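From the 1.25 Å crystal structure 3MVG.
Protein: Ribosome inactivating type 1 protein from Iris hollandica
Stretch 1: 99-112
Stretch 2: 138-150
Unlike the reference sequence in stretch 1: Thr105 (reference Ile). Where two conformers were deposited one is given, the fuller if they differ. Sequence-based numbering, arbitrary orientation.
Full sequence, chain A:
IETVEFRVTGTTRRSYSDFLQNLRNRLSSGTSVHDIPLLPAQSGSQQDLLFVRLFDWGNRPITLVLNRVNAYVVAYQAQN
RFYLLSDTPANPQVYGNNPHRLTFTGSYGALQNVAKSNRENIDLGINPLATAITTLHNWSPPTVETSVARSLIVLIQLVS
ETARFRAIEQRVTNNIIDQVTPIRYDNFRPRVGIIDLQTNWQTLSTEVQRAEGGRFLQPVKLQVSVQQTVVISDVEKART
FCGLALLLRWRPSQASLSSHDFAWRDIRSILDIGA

Stretch 1, residues 99-112: PHRLTFTGSYGALQ
Stretch 2 (138-150) NWSPPTVETSVAR

A small side chain lets helices approach closely, and one carboxylate can secure the margin. At the apolar centre, the helix beginning at Tyr108 meets the helix beginning at Thr146 where Leu111 and Ala149 bring their CA atoms to 5.1 Å. The register rises together in both stretches, with CA-CA 8.2 Å for His100-Pro141 and 7.9 Å for Leu102-Glu145 before that pair. Ala149 CB points toward stretch 1, lying 3.4 Å from Leu111 O and 4.2 Å from Leu111 CD2 (Leu111 chi1 m, chi2 t). The same methyl sits over one face of the Phe104 ring (chi1 p, chi2 -88°), 4.2 Å from Phe104 CZ, while Val148 (chi1 t) places CG1 at the ring edge, 3.9 Å from Phe104 CZ.

Outward, Leu102 (m, t) sets CD2 3.9 Å from Trp139 CH2; Trp139 (t, 90°) is anchored by NE1 donating to Val144 O at 2.9 Å. In strand 100-101, His100 (phi/psi -97/130; t, 75°) receives Pro141 CG over its face, 3.6 Å from the ring centroid, a CH-pi contact; a cis peptide precedes Pro142.

At the polar edge, Glu145 (phi/psi -83/-3; chi1 m, chi2 t, chi3 -34°), just before the second helix, points toward stretch 1 and its carboxylate reaches Thr103. Its OE2 accepts from Thr103 N at 2.9 Å, and its OE1 from Thr103 OG1 (chi1 p) at 2.5 Å, so the amide holds one carboxylate oxygen and the hydroxyl the other. One water, 2.7 Å from both Glu145 OE2 and His100 NE2, bridges the two side chains.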

ATOM      1  N   PRO A  99     -35.619  -9.055  13.269  1.00 16.66           N
ATOM      2  CA  PRO A  99     -34.298  -8.473  13.500  1.00 15.93           C
ATOM      3  C   PRO A  99     -34.418  -7.326  14.502  1.00 15.31           C
ATOM      4  O   PRO A  99     -35.512  -6.778  14.697  1.00 15.82           O
ATOM      5  CB  PRO A  99     -33.912  -7.935  12.121  1.00 16.15           C
ATOM      6  CG  PRO A  99     -35.222  -7.574  11.502  1.00 16.67           C
ATOM      7  CD  PRO A  99     -36.166  -8.647  11.958  1.00 16.96           C
ATOM      8  N   HIS A 100     -33.318  -6.969  15.141  1.00 14.10           N
ATOM      9  CA  HIS A 100     -33.318  -5.859  16.071  1.00 13.70           C
ATOM     10  C   HIS A 100     -32.829  -4.588  15.391  1.00 13.53           C
ATOM     11  O   HIS A 100     -31.765  -4.594  14.756  1.00 13.79           O
ATOM     12  CB  HIS A 100     -32.433  -6.177  17.275  1.00 13.53           C
ATOM     13  CG  HIS A 100     -32.312  -5.037  18.232  1.00 13.22           C
ATOM     14  ND1 HIS A 100     -33.328  -4.677  19.088  1.00 14.14           N
ATOM     15  CD2 HIS A 100     -31.307  -4.159  18.451  1.00 13.47           C
ATOM     16  CE1 HIS A 100     -32.950  -3.634  19.804  1.00 13.49           C
ATOM     17  NE2 HIS A 100     -31.727  -3.296  19.435  1.00 13.44           N
ATOM     18  N   ARG A 101     -33.580  -3.502  15.534  1.00 12.85           N
ATOM     19  CA  ARG A 101     -33.167  -2.228  14.979  1.00 12.74           C
ATOM     20  C   ARG A 101     -32.413  -1.395  16.017  1.00 12.75           C
ATOM     21  O   ARG A 101     -32.930  -1.106  17.105  1.00 13.57           O
ATOM     22  CB  ARG A 101     -34.366  -1.459  14.417  1.00 13.08           C
ATOM     23  CG  ARG A 101     -33.948  -0.214  13.646  1.00 13.82           C
ATOM     24  CD  ARG A 101     -35.123   0.476  12.963  1.00 14.54           C
ATOM     25  NE  ARG A 101     -35.751  -0.340  11.925  1.00 15.07           N
ATOM     26  CZ  ARG A 101     -35.268  -0.529  10.700  1.00 13.91           C
ATOM     27  NH1 ARG A 101     -34.117   0.020  10.332  1.00 14.98           N
ATOM     28  NH2 ARG A 101     -35.939  -1.274   9.833  1.00 15.37           N
ATOM     29  N   LEU A 102     -31.189  -1.015  15.667  0.50 12.14           N
ATOM     30  CA  LEU A 102     -30.362  -0.151  16.490  0.50 11.96           C
ATOM     31  C   LEU A 102     -30.863   1.290  16.401  0.50 12.46           C
ATOM     32  O   LEU A 102     -31.519   1.667  15.428  0.50 12.59           O
ATOM     33  CB  LEU A 102     -28.910  -0.251  16.027  0.50 11.20           C
ATOM     34  CG  LEU A 102     -28.340  -1.674  16.089  0.50  9.80           C
ATOM     35  CD1 LEU A 102     -27.154  -1.834  15.154  0.50  9.43           C
ATOM     36  CD2 LEU A 102     -27.944  -2.005  17.524  0.50  6.80           C
ATOM     37  N   THR A 103     -30.552   2.097  17.407  0.50 12.84           N
ATOM     38  CA  THR A 103     -31.106   3.452  17.472  0.50 13.31           C
ATOM     39  C   THR A 103     -30.292   4.489  16.694  0.50 13.34           C
ATOM     40  O   THR A 103     -30.664   5.666  16.641  0.50 13.66           O
ATOM     41  CB  THR A 103     -31.218   3.945  18.924  0.50 13.60           C
ATOM     42  OG1 THR A 103     -29.909   4.191  19.445  0.50 13.93           O
ATOM     43  CG2 THR A 103     -31.946   2.925  19.791  0.50 14.03           C
ATOM     44  N   PHE A 104     -29.186   4.055  16.093  1.00 13.35           N
ATOM     45  CA  PHE A 104     -28.290   4.954  15.364  1.00 13.51           C
ATOM     46  C   PHE A 104     -28.065   4.534  13.918  1.00 13.46           C
ATOM     47  O   PHE A 104     -28.220   3.359  13.561  1.00 13.52           O
ATOM     48  CB  PHE A 104     -26.935   5.040  16.083  1.00 13.40           C
ATOM     49  CG  PHE A 104     -26.296   3.694  16.353  1.00 12.95           C
ATOM     50  CD1 PHE A 104     -26.585   2.998  17.525  1.00 12.93           C
ATOM     51  CD2 PHE A 104     -25.419   3.117  15.430  1.00 13.07           C
ATOM     52  CE1 PHE A 104     -26.006   1.747  17.779  1.00 12.37           C
ATOM     53  CE2 PHE A 104     -24.835   1.874  15.678  1.00 12.52           C
ATOM     54  CZ  PHE A 104     -25.129   1.186  16.857  1.00 12.69           C
ATOM     55  N   THR A 105     -27.705   5.514  13.095  1.00 13.48           N
ATOM     56  CA  THR A 105     -27.281   5.249  11.730  1.00 13.64           C
ATOM     57  C   THR A 105     -25.783   4.928  11.713  1.00 13.35           C
ATOM     58  O   THR A 105     -25.106   4.947  12.745  1.00 13.30           O
ATOM     59  CB  THR A 105     -27.500   6.478  10.822  1.00 13.81           C
ATOM     60  OG1 THR A 105     -26.566   7.500  11.194  1.00 15.00           O
ATOM     61  CG2 THR A 105     -28.936   7.013  10.902  1.00 14.82           C
ATOM     62  N   GLY A 106     -25.282   4.654  10.512  1.00 13.16           N
ATOM     63  CA  GLY A 106     -23.877   4.351  10.304  1.00 12.88           C
ATOM     64  C   GLY A 106     -22.980   5.551  10.056  1.00 12.56           C
ATOM     65  O   GLY A 106     -21.802   5.375   9.759  1.00 12.68           O
ATOM     66  N   SER A 107     -23.500   6.772  10.177  1.00 12.83           N
ATOM     67  CA  SER A 107     -22.624   7.935  10.025  1.00 13.07           C
ATOM     68  C   SER A 107     -21.597   7.945  11.154  1.00 12.81           C
ATOM     69  O   SER A 107     -21.888   7.493  12.261  1.00 12.30           O
ATOM     70  CB  SER A 107     -23.414   9.244  10.008  1.00 13.48           C
ATOM     71  OG  SER A 107     -23.827   9.588  11.313  1.00 15.53           O
ATOM     72  N   TYR A 108     -20.397   8.450  10.889  1.00 12.73           N
ATOM     73  CA  TYR A 108     -19.413   8.537  11.958  1.00 12.80           C
ATOM     74  C   TYR A 108     -19.879   9.451  13.089  1.00 13.06           C
ATOM     75  O   TYR A 108     -19.563   9.204  14.241  1.00 13.11           O
ATOM     76  CB  TYR A 108     -18.037   8.961  11.448  1.00 12.77           C
ATOM     77  CG  TYR A 108     -17.355   7.885  10.641  1.00 12.65           C
ATOM     78  CD1 TYR A 108     -17.055   6.649  11.212  1.00 12.38           C
ATOM     79  CD2 TYR A 108     -17.012   8.097   9.312  1.00 12.94           C
ATOM     80  CE1 TYR A 108     -16.434   5.646  10.482  1.00 13.51           C
ATOM     81  CE2 TYR A 108     -16.383   7.094   8.567  1.00 13.32           C
ATOM     82  CZ  TYR A 108     -16.098   5.881   9.169  1.00 12.60           C
ATOM     83  OH  TYR A 108     -15.489   4.892   8.440  1.00 13.50           O
ATOM     84  N   GLY A 109     -20.639  10.491  12.750  1.00 13.52           N
ATOM     85  CA  GLY A 109     -21.212  11.380  13.764  1.00 13.66           C
ATOM     86  C   GLY A 109     -22.078  10.596  14.735  1.00 13.39           C
ATOM     87  O   GLY A 109     -21.928  10.709  15.948  1.00 13.72           O
ATOM     88  N   ALA A 110     -22.992   9.799  14.195  1.00 13.31           N
ATOM     89  CA  ALA A 110     -23.872   8.982  15.031  1.00 13.21           C
ATOM     90  C   ALA A 110     -23.086   7.910  15.786  1.00 12.85           C
ATOM     91  O   ALA A 110     -23.282   7.712  16.985  1.00 12.68           O
ATOM     92  CB  ALA A 110     -24.948   8.337  14.194  1.00 13.83           C
ATOM     93  N   LEU A 111     -22.196   7.208  15.085  1.00 12.22           N
ATOM     94  CA  LEU A 111     -21.424   6.139  15.727  1.00 12.03           C
ATOM     95  C   LEU A 111     -20.551   6.664  16.856  1.00 12.23           C
ATOM     96  O   LEU A 111     -20.495   6.062  17.929  1.00 12.56           O
ATOM     97  CB  LEU A 111     -20.564   5.397  14.704  1.00 12.08           C
ATOM     98  CG  LEU A 111     -21.298   4.562  13.662  1.00 11.89           C
ATOM     99  CD1 LEU A 111     -20.329   4.182  12.547  1.00 12.43           C
ATOM    100  CD2 LEU A 111     -21.909   3.319  14.286  1.00 13.08           C
ATOM    101  N   GLN A 112     -19.862   7.777  16.606  1.00 12.64           N
ATOM    102  CA  GLN A 112     -18.974   8.364  17.611  1.00 13.62           C
ATOM    103  C   GLN A 112     -19.726   8.888  18.833  1.00 13.98           C
ATOM    104  O   GLN A 112     -19.237   8.794  19.959  1.00 14.69           O
ATOM    105  CB  GLN A 112     -18.082   9.440  16.991  1.00 13.38           C
ATOM    106  CG  GLN A 112     -17.044   8.798  16.071  1.00 13.37           C
ATOM    107  CD  GLN A 112     -16.246   9.765  15.210  1.00 14.92           C
ATOM    108  OE1 GLN A 112     -15.214   9.389  14.672  1.00 15.61           O
ATOM    109  NE2 GLN A 112     -16.728  10.995  15.051  1.00 17.81           N
ATOM    110  N   ASN A 138     -21.149 -11.336  20.782  1.00 12.61           N
ATOM    111  CA  ASN A 138     -21.694 -11.554  22.117  1.00 14.12           C
ATOM    112  C   ASN A 138     -22.769 -10.573  22.560  1.00 13.66           C
ATOM    113  O   ASN A 138     -23.524 -10.874  23.482  1.00 14.91           O
ATOM    114  CB  ASN A 138     -20.556 -11.582  23.135  1.00 14.67           C
ATOM    115  CG  ASN A 138     -19.587 -12.721  22.890  1.00 17.25           C
ATOM    116  OD1 ASN A 138     -19.943 -13.743  22.296  1.00 19.76           O
ATOM    117  ND2 ASN A 138     -18.351 -12.550  23.342  0.70 18.93           N
ATOM    118  N   TRP A 139     -22.848  -9.407  21.924  1.00 13.10           N
ATOM    119  CA  TRP A 139     -23.790  -8.369  22.362  1.00 12.72           C
ATOM    120  C   TRP A 139     -25.232  -8.704  22.022  1.00 12.92           C
ATOM    121  O   TRP A 139     -25.534  -9.227  20.951  1.00 12.73           O
ATOM    122  CB  TRP A 139     -23.415  -7.014  21.754  1.00 12.28           C
ATOM    123  CG  TRP A 139     -24.274  -5.841  22.214  1.00 11.28           C
ATOM    124  CD1 TRP A 139     -24.040  -5.029  23.285  1.00 11.50           C
ATOM    125  CD2 TRP A 139     -25.480  -5.366  21.603  1.00 11.52           C
ATOM    126  NE1 TRP A 139     -25.023  -4.068  23.376  1.00 11.08           N
ATOM    127  CE2 TRP A 139     -25.916  -4.251  22.354  1.00 11.25           C
ATOM    128  CE3 TRP A 139     -26.220  -5.752  20.473  1.00 11.36           C
ATOM    129  CZ2 TRP A 139     -27.061  -3.528  22.018  1.00 11.40           C
ATOM    130  CZ3 TRP A 139     -27.351  -5.029  20.134  1.00 11.76           C
ATOM    131  CH2 TRP A 139     -27.766  -3.934  20.911  1.00 11.86           C
ATOM    132  N   SER A 140     -26.126  -8.400  22.957  1.00 13.56           N
ATOM    133  CA  SER A 140     -27.548  -8.437  22.662  1.00 14.53           C
ATOM    134  C   SER A 140     -28.274  -7.344  23.431  1.00 13.93           C
ATOM    135  O   SER A 140     -27.872  -6.981  24.537  1.00 13.49           O
ATOM    136  CB  SER A 140     -28.148  -9.811  22.970  1.00 15.53           C
ATOM    137  OG  SER A 140     -28.000 -10.118  24.336  1.00 17.72           O
ATOM    138  N   PRO A 141     -29.344  -6.802  22.836  1.00 14.01           N
ATOM    139  CA  PRO A 141     -30.148  -5.849  23.587  1.00 13.98           C
ATOM    140  C   PRO A 141     -30.796  -6.575  24.776  1.00 13.94           C
ATOM    141  O   PRO A 141     -31.022  -7.781  24.698  1.00 13.91           O
ATOM    142  CB  PRO A 141     -31.195  -5.393  22.566  1.00 14.59           C
ATOM    143  CG  PRO A 141     -31.297  -6.489  21.593  1.00 14.84           C
ATOM    144  CD  PRO A 141     -29.942  -7.132  21.531  1.00 14.31           C
ATOM    145  N   PRO A 142     -31.106  -5.846  25.859  1.00 14.15           N
ATOM    146  CA  PRO A 142     -31.097  -4.399  25.954  1.00 14.52           C
ATOM    147  C   PRO A 142     -29.852  -3.783  26.581  1.00 14.67           C
ATOM    148  O   PRO A 142     -29.932  -2.666  27.091  1.00 14.79           O
ATOM    149  CB  PRO A 142     -32.308  -4.130  26.842  1.00 14.99           C
ATOM    150  CG  PRO A 142     -32.287  -5.268  27.797  1.00 15.43           C
ATOM    151  CD  PRO A 142     -31.761  -6.456  27.037  1.00 14.88           C
ATOM    152  N   THR A 143     -28.701  -4.456  26.530  1.00 14.65           N
ATOM    153  CA  THR A 143     -27.511  -3.766  27.021  1.00 14.84           C
ATOM    154  C   THR A 143     -27.253  -2.519  26.170  1.00 14.11           C
ATOM    155  O   THR A 143     -27.669  -2.444  24.993  1.00 13.56           O
ATOM    156  CB  THR A 143     -26.265  -4.682  27.339  1.00 17.39           C
ATOM    157  OG1 THR A 143     -25.065  -4.238  26.689  1.00 18.31           O
ATOM    158  CG2 THR A 143     -26.534  -6.133  27.110  1.00 12.24           C
ATOM    159  N   VAL A 144     -26.628  -1.520  26.776  0.50 13.64           N
ATOM    160  CA  VAL A 144     -26.411  -0.254  26.097  0.50 13.22           C
ATOM    161  C   VAL A 144     -25.621  -0.481  24.811  0.50 12.83           C
ATOM    162  O   VAL A 144     -24.879  -1.466  24.678  0.50 12.77           O
ATOM    163  CB  VAL A 144     -25.712   0.776  26.998  0.50 13.41           C
ATOM    164  CG1 VAL A 144     -26.620   1.150  28.176  0.50 13.72           C
ATOM    165  CG2 VAL A 144     -24.362   0.234  27.464  0.50 12.22           C
ATOM    166  N   GLU A 145     -25.809   0.429  23.865  1.00 12.92           N
ATOM    167  CA  GLU A 145     -25.260   0.283  22.515  1.00 12.53           C
ATOM    168  C   GLU A 145     -23.805   0.722  22.353  1.00 12.38           C
ATOM    169  O   GLU A 145     -23.237   0.576  21.264  1.00 11.95           O
ATOM    170  CB  GLU A 145     -26.124   1.053  21.520  1.00 12.71           C
ATOM    171  CG  GLU A 145     -27.506   0.474  21.304  1.00 12.66           C
ATOM    172  CD  GLU A 145     -28.357   1.334  20.394  1.00 13.01           C
ATOM    173  OE1 GLU A 145     -28.217   2.578  20.438  1.00 15.11           O
ATOM    174  OE2 GLU A 145     -29.175   0.778  19.642  1.00 12.85           O
ATOM    175  N   THR A 146     -23.195   1.239  23.415  1.00 12.55           N
ATOM    176  CA  THR A 146     -21.872   1.860  23.331  1.00 12.83           C
ATOM    177  C   THR A 146     -20.864   1.001  22.565  1.00 12.55           C
ATOM    178  O   THR A 146     -20.229   1.481  21.614  1.00 12.35           O
ATOM    179  CB  THR A 146     -21.347   2.183  24.737  1.00 13.06           C
ATOM    180  OG1 THR A 146     -22.408   2.805  25.482  1.00 14.01           O
ATOM    181  CG2 THR A 146     -20.135   3.109  24.678  1.00 13.64           C
ATOM    182  N   SER A 147     -20.731  -0.260  22.976  1.00 12.11           N
ATOM    183  CA  SER A 147     -19.719  -1.159  22.414  1.00 11.66           C
ATOM    184  C   SER A 147     -20.064  -1.634  21.012  1.00 11.28           C
ATOM    185  O   SER A 147     -19.168  -2.031  20.265  1.00 11.03           O
ATOM    186  CB  SER A 147     -19.476  -2.354  23.337  1.00 12.05           C
ATOM    187  OG  SER A 147     -20.606  -3.208  23.375  1.00 12.76           O
ATOM    188  N   VAL A 148     -21.344  -1.598  20.650  1.00 10.75           N
ATOM    189  CA  VAL A 148     -21.758  -1.932  19.287  1.00 10.75           C
ATOM    190  C   VAL A 148     -21.268  -0.843  18.338  1.00 10.48           C
ATOM    191  O   VAL A 148     -20.640  -1.126  17.314  1.00 10.23           O
ATOM    192  CB  VAL A 148     -23.287  -2.088  19.171  1.00 10.82           C
ATOM    193  CG1 VAL A 148     -23.708  -2.373  17.725  1.00 10.88           C
ATOM    194  CG2 VAL A 148     -23.758  -3.202  20.067  1.00 12.33           C
ATOM    195  N   ALA A 149     -21.538   0.414  18.677  1.00 10.67           N
ATOM    196  CA  ALA A 149     -21.059   1.525  17.868  1.00 10.49           C
ATOM    197  C   ALA A 149     -19.535   1.540  17.788  1.00 10.78           C
ATOM    198  O   ALA A 149     -18.971   1.744  16.708  1.00 10.64           O
ATOM    199  CB  ALA A 149     -21.587   2.847  18.408  1.00 10.99           C
ATOM    200  N   ARG A 150     -18.861   1.313  18.917  1.00 10.63           N
ATOM    201  CA  ARG A 150     -17.401   1.295  18.912  1.00 10.88           C
ATOM    202  C   ARG A 150     -16.870   0.209  17.969  1.00 10.15           C
ATOM    203  O   ARG A 150     -15.955   0.441  17.171  1.00 10.63           O
ATOM    204  CB  ARG A 150     -16.849   1.068  20.317  1.00 11.11           C
ATOM    205  CG  ARG A 150     -15.366   1.370  20.411  1.00 12.30           C
ATOM    206  CD  ARG A 150     -14.715   0.703  21.614  1.00 14.30           C
ATOM    207  NE  ARG A 150     -13.311   1.099  21.736  1.00 15.83           N
ATOM    208  CZ  ARG A 150     -12.313   0.588  21.010  1.00 15.91           C
ATOM    209  NH1 ARG A 150     -12.542  -0.350  20.094  1.00 16.86           N
ATOM    210  NH2 ARG A 150     -11.078   1.035  21.186  1.00 17.49           N
TER
HETATM  211  O   HOH W   1     -30.353  -1.368  20.720  1.00 15.61           O